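Local coordinates for protein cysteine desulfurase (Thermococcus onnurineus, PDB 5B89) that probably removes sulfur from L-cysteine with the help of pyridoxal 5'-phosphate, releasing L-alanine and passing the sulfur to a carrier, at residues Glu83-Ile88 with Gly293-Ala298; Glu99-Lys104 with Glu282-Gly287. All blocks are in the same frame, centred on the assembly; numbering follows the deposited sequence.

Contact 1 (Glu83-Ile88 with Gly293-Ala298); sequences EESRKI and GAIGLA
S85 and A298 bring segments 83-88 and 293-298 closest, CA to CA 4.9 Å; the segments lie on helices 73-93 and 291-307. The short segments run 8.5 Å apart, axis to axis, and cross at 43°, a close helix-helix packing made between small residues. Apolar contact comes first. The methyl of A298 lies against S85, with CB 3.6 Å from S85 CA, and I88, one turn further along the same helix as S85, reaches it with CD1, 3.9 Å from A298 CB. I88 CG2 rests over the backbone of A298, near its CA and O. A294 adds its methyl, its CB 4.2 Å from S85 CB.

The polar part is one hydroxyl. S85 OG is anti to its own carbonyl carbon (chi1 -67°) and bonds back to K81 O, one turn earlier in its own helix. Across the interface it is merely in van der Waals contact, 3.4 Å from I295 CA and 3.7 Å from I295 CG1. No hydrogen bond joins the two segments. With the serine's polar end satisfied inside its own helix, the buried interface between them depends on close fit and apolar packing rather than on directional bonds.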
loop_
_atom_site.group_PDB
_atom_site.type_symbol
_atom_site.label_atom_id
_atom_site.label_comp_id
_atom_site.label_asym_id
_atom_site.label_seq_id
_atom_site.Cartn_x
_atom_site.Cartn_y
_atom_site.Cartn_z
ATOM N N GLU B 83 2.109 -13.220 9.847
ATOM C CA GLU B 83 3.435 -13.908 9.918
ATOM C C GLU B 83 3.413 -15.101 9.016
ATOM O O GLU B 83 4.456 -15.332 8.298
ATOM C CB GLU B 83 3.695 -14.304 11.358
ATOM C CG GLU B 83 3.949 -13.181 12.302
ATOM C CD GLU B 83 4.087 -13.663 13.762
ATOM O OE1 GLU B 83 3.711 -14.839 14.101
ATOM O OE2 GLU B 83 4.447 -12.803 14.568
ATOM N N GLU B 84 2.397 -15.941 9.013
ATOM C CA GLU B 84 2.314 -17.093 8.059
ATOM C C GLU B 84 2.524 -16.614 6.594
ATOM O O GLU B 84 3.200 -17.269 5.782
ATOM C CB GLU B 84 1.073 -17.893 8.234
ATOM C CG GLU B 84 0.846 -19.017 7.294
ATOM C CD GLU B 84 -0.606 -19.533 7.251
ATOM O OE1 GLU B 84 -1.577 -18.928 6.740
ATOM O OE2 GLU B 84 -0.804 -20.721 7.693
ATOM N N SER B 85 1.869 -15.506 6.234
ATOM C CA SER B 85 1.881 -15.012 4.878
ATOM C C SER B 85 3.310 -14.542 4.580
ATOM O O SER B 85 3.742 -14.829 3.466
ATOM C CB SER B 85 0.891 -13.800 4.835
ATOM O OG SER B 85 -0.440 -14.233 5.051
ATOM N N ARG B 86 4.012 -13.896 5.473
ATOM C CA ARG B 86 5.358 -13.512 5.206
ATOM C C ARG B 86 6.237 -14.764 5.001
ATOM O O ARG B 86 7.079 -14.765 4.169
ATOM C CB ARG B 86 5.954 -12.716 6.349
ATOM C CG ARG B 86 7.226 -11.970 5.997
ATOM C CD ARG B 86 7.939 -11.379 7.191
ATOM N NE ARG B 86 7.113 -10.494 7.988
ATOM C CZ ARG B 86 6.832 -9.252 7.679
ATOM N NH1 ARG B 86 7.264 -8.668 6.586
ATOM N NH2 ARG B 86 6.053 -8.587 8.500
ATOM N N LYS B 87 6.037 -15.788 5.820
ATOM C CA LYS B 87 6.814 -17.055 5.601
ATOM C C LYS B 87 6.517 -17.635 4.276
ATOM O O LYS B 87 7.439 -18.211 3.624
ATOM C CB LYS B 87 6.519 -18.030 6.777
ATOM C CG LYS B 87 7.449 -19.254 6.719
ATOM C CD LYS B 87 8.889 -18.941 7.010
ATOM C CE LYS B 87 9.641 -20.254 7.062
ATOM N NZ LYS B 87 11.055 -19.907 7.177
ATOM N N ILE B 88 5.276 -17.694 3.829
ATOM C CA ILE B 88 4.918 -18.260 2.544
ATOM C C ILE B 88 5.659 -17.469 1.422
ATOM O O ILE B 88 6.121 -18.059 0.456
ATOM C CB ILE B 88 3.367 -18.323 2.354
ATOM C CG1 ILE B 88 2.810 -19.425 3.257
ATOM C CG2 ILE B 88 2.950 -18.478 0.938
ATOM C CD1 ILE B 88 1.293 -19.311 3.460
ATOM N N GLY B 293 -4.231 -7.857 2.328
ATOM C CA GLY B 293 -3.533 -8.113 1.070
ATOM C C GLY B 293 -2.391 -9.111 1.208
ATOM O O GLY B 293 -2.210 -9.917 0.312
ATOM N N ALA B 294 -1.661 -9.090 2.296
ATOM C CA ALA B 294 -0.609 -10.124 2.540
ATOM C C ALA B 294 -1.234 -11.477 2.638
ATOM O O ALA B 294 -0.749 -12.485 2.069
ATOM C CB ALA B 294 0.134 -9.802 3.787
ATOM N N ILE B 295 -2.393 -11.623 3.288
ATOM C CA ILE B 295 -3.107 -12.893 3.367
ATOM C C ILE B 295 -3.561 -13.332 2.017
ATOM O O ILE B 295 -3.472 -14.515 1.650
ATOM C CB ILE B 295 -4.257 -12.750 4.410
ATOM C CG1 ILE B 295 -3.670 -12.630 5.802
ATOM C CG2 ILE B 295 -5.276 -13.935 4.305
ATOM C CD1 ILE B 295 -4.651 -12.095 6.902
ATOM N N GLY B 296 -4.072 -12.403 1.220
ATOM C CA GLY B 296 -4.437 -12.730 -0.147
ATOM C C GLY B 296 -3.282 -13.176 -1.052
ATOM O O GLY B 296 -3.446 -14.123 -1.847
ATOM N N LEU B 297 -2.194 -12.474 -0.843
ATOM C CA LEU B 297 -0.987 -12.853 -1.633
ATOM C C LEU B 297 -0.530 -14.242 -1.238
ATOM O O LEU B 297 -0.196 -15.009 -2.148
ATOM C CB LEU B 297 0.105 -11.811 -1.447
ATOM C CG LEU B 297 1.480 -12.148 -2.096
ATOM C CD1 LEU B 297 1.319 -12.433 -3.536
ATOM C CD2 LEU B 297 2.469 -11.050 -1.831
ATOM N N ALA B 298 -0.502 -14.569 0.032
ATOM C CA ALA B 298 -0.110 -15.946 0.471
ATOM C C ALA B 298 -1.060 -16.937 -0.101
ATOM O O ALA B 298 -0.623 -18.011 -0.592
ATOM C CB ALA B 298 -0.043 -15.995 1.979
#

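Contact 2 (Glu99-Lys104 with Glu282-Gly287); sequences EIVFTK and ERFEAG. With PLP (pyridoxal-5'-phosphate), chain D.
The loop that leads from strand 274-277 into helix 291-307, and that reaches the phosphate of a pyridoxal 5'-phosphate held mainly by the second subunit, is fastened here to edge strand 100-103 through E285 and F284. E285 OE2 accepts the backbone N-H of F102 at 2.9 Å in a nearly straight bond (178°), met on the anti side and 22° out of the carboxylate plane. The glutamate chain is extended beyond CG, which carries the carboxylate up to the strand alongside F102, pointing the same way; its plane is turned 34° from the phenyl ring. R86 NH1 forms a salt bridge with the same OE2, while Y82 OH bonds to OE1, so both oxygens of this buried acid are gripped. A glutamine here would probably leave the R86 guanidinium without its countercharge and weaken the tie between loop and strand.

Beside this polar link, V101 packs its CG2 3.6 Å from F284 CB and its CG1 4.0 Å from E285 CG. The F284 ring carries R283 CB over the centre of one face, 4.2 Å above the plane, and meets F257 edge-to-face. Two residues after E285, G287 CA comes within 3.6 Å of cofactor atom O2P, and T288 OG1 bonds the cofactor. Strand 100-103 pairs antiparallel with 245-249, whose I249 touches both V101 and F284; helix 73-93 lies against I100 and F102.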
loop_
_atom_site.group_PDB
_atom_site.type_symbol
_atom_site.label_atom_id
_atom_site.label_comp_id
_atom_site.label_asym_id
_atom_site.label_seq_id
_atom_site.Cartn_x
_atom_site.Cartn_y
_atom_site.Cartn_z
ATOM N N GLU B 99 13.862 -11.239 5.746
ATOM C CA GLU B 99 14.315 -10.509 4.562
ATOM C C GLU B 99 13.128 -10.020 3.687
ATOM O O GLU B 99 13.400 -9.390 2.645
ATOM C CB GLU B 99 15.202 -11.388 3.692
ATOM C CG GLU B 99 16.537 -11.748 4.381
ATOM C CD GLU B 99 17.369 -12.841 3.685
ATOM O OE1 GLU B 99 18.671 -12.601 3.604
ATOM O OE2 GLU B 99 16.800 -13.824 3.173
ATOM N N ILE B 100 11.906 -10.356 4.090
ATOM C CA ILE B 100 10.689 -9.963 3.322
ATOM C C ILE B 100 10.014 -8.752 3.903
ATOM O O ILE B 100 9.667 -8.796 5.107
ATOM C CB ILE B 100 9.717 -11.103 3.200
ATOM C CG1 ILE B 100 10.321 -12.370 2.522
ATOM C CG2 ILE B 100 8.408 -10.686 2.569
ATOM C CD1 ILE B 100 10.788 -12.048 1.137
ATOM N N VAL B 101 9.880 -7.685 3.106
ATOM C CA VAL B 101 9.156 -6.460 3.519
ATOM C C VAL B 101 7.941 -6.337 2.599
ATOM O O VAL B 101 8.038 -6.440 1.374
ATOM C CB VAL B 101 10.044 -5.254 3.381
ATOM C CG1 VAL B 101 9.379 -3.880 3.629
ATOM C CG2 VAL B 101 11.297 -5.350 4.313
ATOM N N PHE B 102 6.769 -6.041 3.163
ATOM C CA PHE B 102 5.606 -5.751 2.368
ATOM C C PHE B 102 5.508 -4.275 2.071
ATOM O O PHE B 102 5.674 -3.394 2.910
ATOM C CB PHE B 102 4.339 -6.258 3.059
ATOM C CG PHE B 102 4.237 -7.751 3.124
ATOM C CD1 PHE B 102 4.125 -8.460 1.940
ATOM C CD2 PHE B 102 4.204 -8.468 4.319
ATOM C CE1 PHE B 102 4.030 -9.840 1.944
ATOM C CE2 PHE B 102 4.065 -9.847 4.305
ATOM C CZ PHE B 102 3.924 -10.537 3.154
ATOM N N THR B 103 5.170 -4.017 0.818
ATOM C CA THR B 103 4.976 -2.702 0.239
ATOM C C THR B 103 3.638 -2.671 -0.501
ATOM O O THR B 103 2.898 -3.577 -0.412
ATOM C CB THR B 103 6.089 -2.387 -0.788
ATOM O OG1 THR B 103 5.987 -3.296 -1.864
ATOM C CG2 THR B 103 7.438 -2.553 -0.143
ATOM N N LYS B 104 3.374 -1.601 -1.239
ATOM C CA LYS B 104 2.107 -1.554 -1.978
ATOM C C LYS B 104 2.171 -2.148 -3.372
ATOM O O LYS B 104 1.209 -2.547 -3.902
ATOM C CB LYS B 104 1.480 -0.141 -2.022
ATOM C CG LYS B 104 1.881 0.703 -3.167
ATOM C CD LYS B 104 0.981 1.930 -3.299
ATOM C CE LYS B 104 1.353 2.862 -2.178
ATOM N NZ LYS B 104 2.823 3.203 -2.203
ATOM N N GLU B 282 10.190 -5.693 10.682
ATOM C CA GLU B 282 9.333 -4.584 11.184
ATOM C C GLU B 282 10.016 -3.277 11.121
ATOM O O GLU B 282 9.313 -2.221 10.989
ATOM C CB GLU B 282 8.911 -4.874 12.624
ATOM C CG GLU B 282 7.936 -5.995 12.758
ATOM C CD GLU B 282 8.576 -7.405 12.719
ATOM O OE1 GLU B 282 9.843 -7.519 12.785
ATOM O OE2 GLU B 282 7.805 -8.402 12.647
ATOM N N ARG B 283 11.367 -3.170 11.142
ATOM C CA ARG B 283 12.099 -1.946 10.982
ATOM C C ARG B 283 11.666 -1.183 9.720
ATOM O O ARG B 283 11.819 0.021 9.649
ATOM C CB ARG B 283 13.637 -2.248 10.888
ATOM C CG ARG B 283 14.526 -1.069 10.772
ATOM C CD ARG B 283 16.027 -1.401 10.581
ATOM N NE ARG B 283 16.520 -2.072 11.732
ATOM C CZ ARG B 283 17.759 -2.602 11.769
ATOM N NH1 ARG B 283 18.530 -2.563 10.676
ATOM N NH2 ARG B 283 18.203 -3.188 12.875
ATOM N N PHE B 284 11.240 -1.948 8.704
ATOM C CA PHE B 284 10.957 -1.393 7.364
ATOM C C PHE B 284 9.492 -1.137 7.102
ATOM O O PHE B 284 9.195 -0.605 6.009
ATOM C CB PHE B 284 11.623 -2.334 6.329
ATOM C CG PHE B 284 13.098 -2.493 6.543
ATOM C CD1 PHE B 284 13.891 -1.426 6.529
ATOM C CD2 PHE B 284 13.655 -3.709 6.759
ATOM C CE1 PHE B 284 15.260 -1.563 6.759
ATOM C CE2 PHE B 284 15.055 -3.856 6.925
ATOM C CZ PHE B 284 15.821 -2.773 6.953
ATOM N N GLU B 285 8.599 -1.547 8.005
ATOM C CA GLU B 285 7.190 -1.530 7.746
ATOM C C GLU B 285 6.492 -0.488 8.653
ATOM O O GLU B 285 6.165 -0.812 9.786
ATOM C CB GLU B 285 6.586 -2.893 7.948
ATOM C CG GLU B 285 7.074 -3.906 6.957
ATOM C CD GLU B 285 6.370 -5.249 7.034
ATOM O OE1 GLU B 285 5.627 -5.669 8.026
ATOM O OE2 GLU B 285 6.548 -6.029 6.052
ATOM N N ALA B 286 6.273 0.693 8.097
ATOM C CA ALA B 286 5.725 1.776 8.890
ATOM C C ALA B 286 4.192 1.760 8.844
ATOM O O ALA B 286 3.633 1.678 7.745
ATOM C CB ALA B 286 6.252 3.072 8.346
ATOM N N GLY B 287 3.575 1.712 9.999
ATOM C CA GLY B 287 2.113 1.783 10.103
ATOM C C GLY B 287 1.466 0.479 9.867
ATOM O O GLY B 287 2.128 -0.570 9.551
HETATM N N1 PLP D . -1.810 8.583 13.896
HETATM C C2 PLP D . -2.816 8.307 14.702
HETATM C C2A PLP D . -3.399 9.447 15.539
HETATM C C3 PLP D . -3.362 6.947 14.793
HETATM O O3 PLP D . -4.400 6.615 15.579
HETATM C C4 PLP D . -2.765 5.967 13.869
HETATM C C4A PLP D . -3.227 4.518 13.814
HETATM C C5 PLP D . -1.688 6.447 13.013
HETATM C C6 PLP D . -1.249 7.727 13.013
HETATM C C5A PLP D . -1.080 5.445 12.058
HETATM O O4P PLP D . -2.190 4.804 11.278
HETATM P P PLP D . -1.711 3.614 10.328
HETATM O O1P PLP D . -1.264 2.527 11.304
HETATM O O2P PLP D . -0.573 4.074 9.597
HETATM O O3P PLP D . -2.896 3.197 9.611
#

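Contacts 1 and 2 have their centres 13 Å apart, on the same side of the chain's centre, and touch directly. Helix 73-93 and strand 100-103 are consecutive in the chain, as are the 282-287 loop and helix 291-307, so contact 2 is nested inside the loop closed by contact 1. R86, on helix 73-93, joins them: beyond its salt bridge to the loop, NH1 probably hydrogen-bonds to I100 O of the strand, 2.8 Å away. A294 CB also packs on F102 CZ at 3.9 Å. Together they tie the edge of the seven-stranded sheet to two helices, and to the loop that brings T288 to the cofactor at the dimer interface.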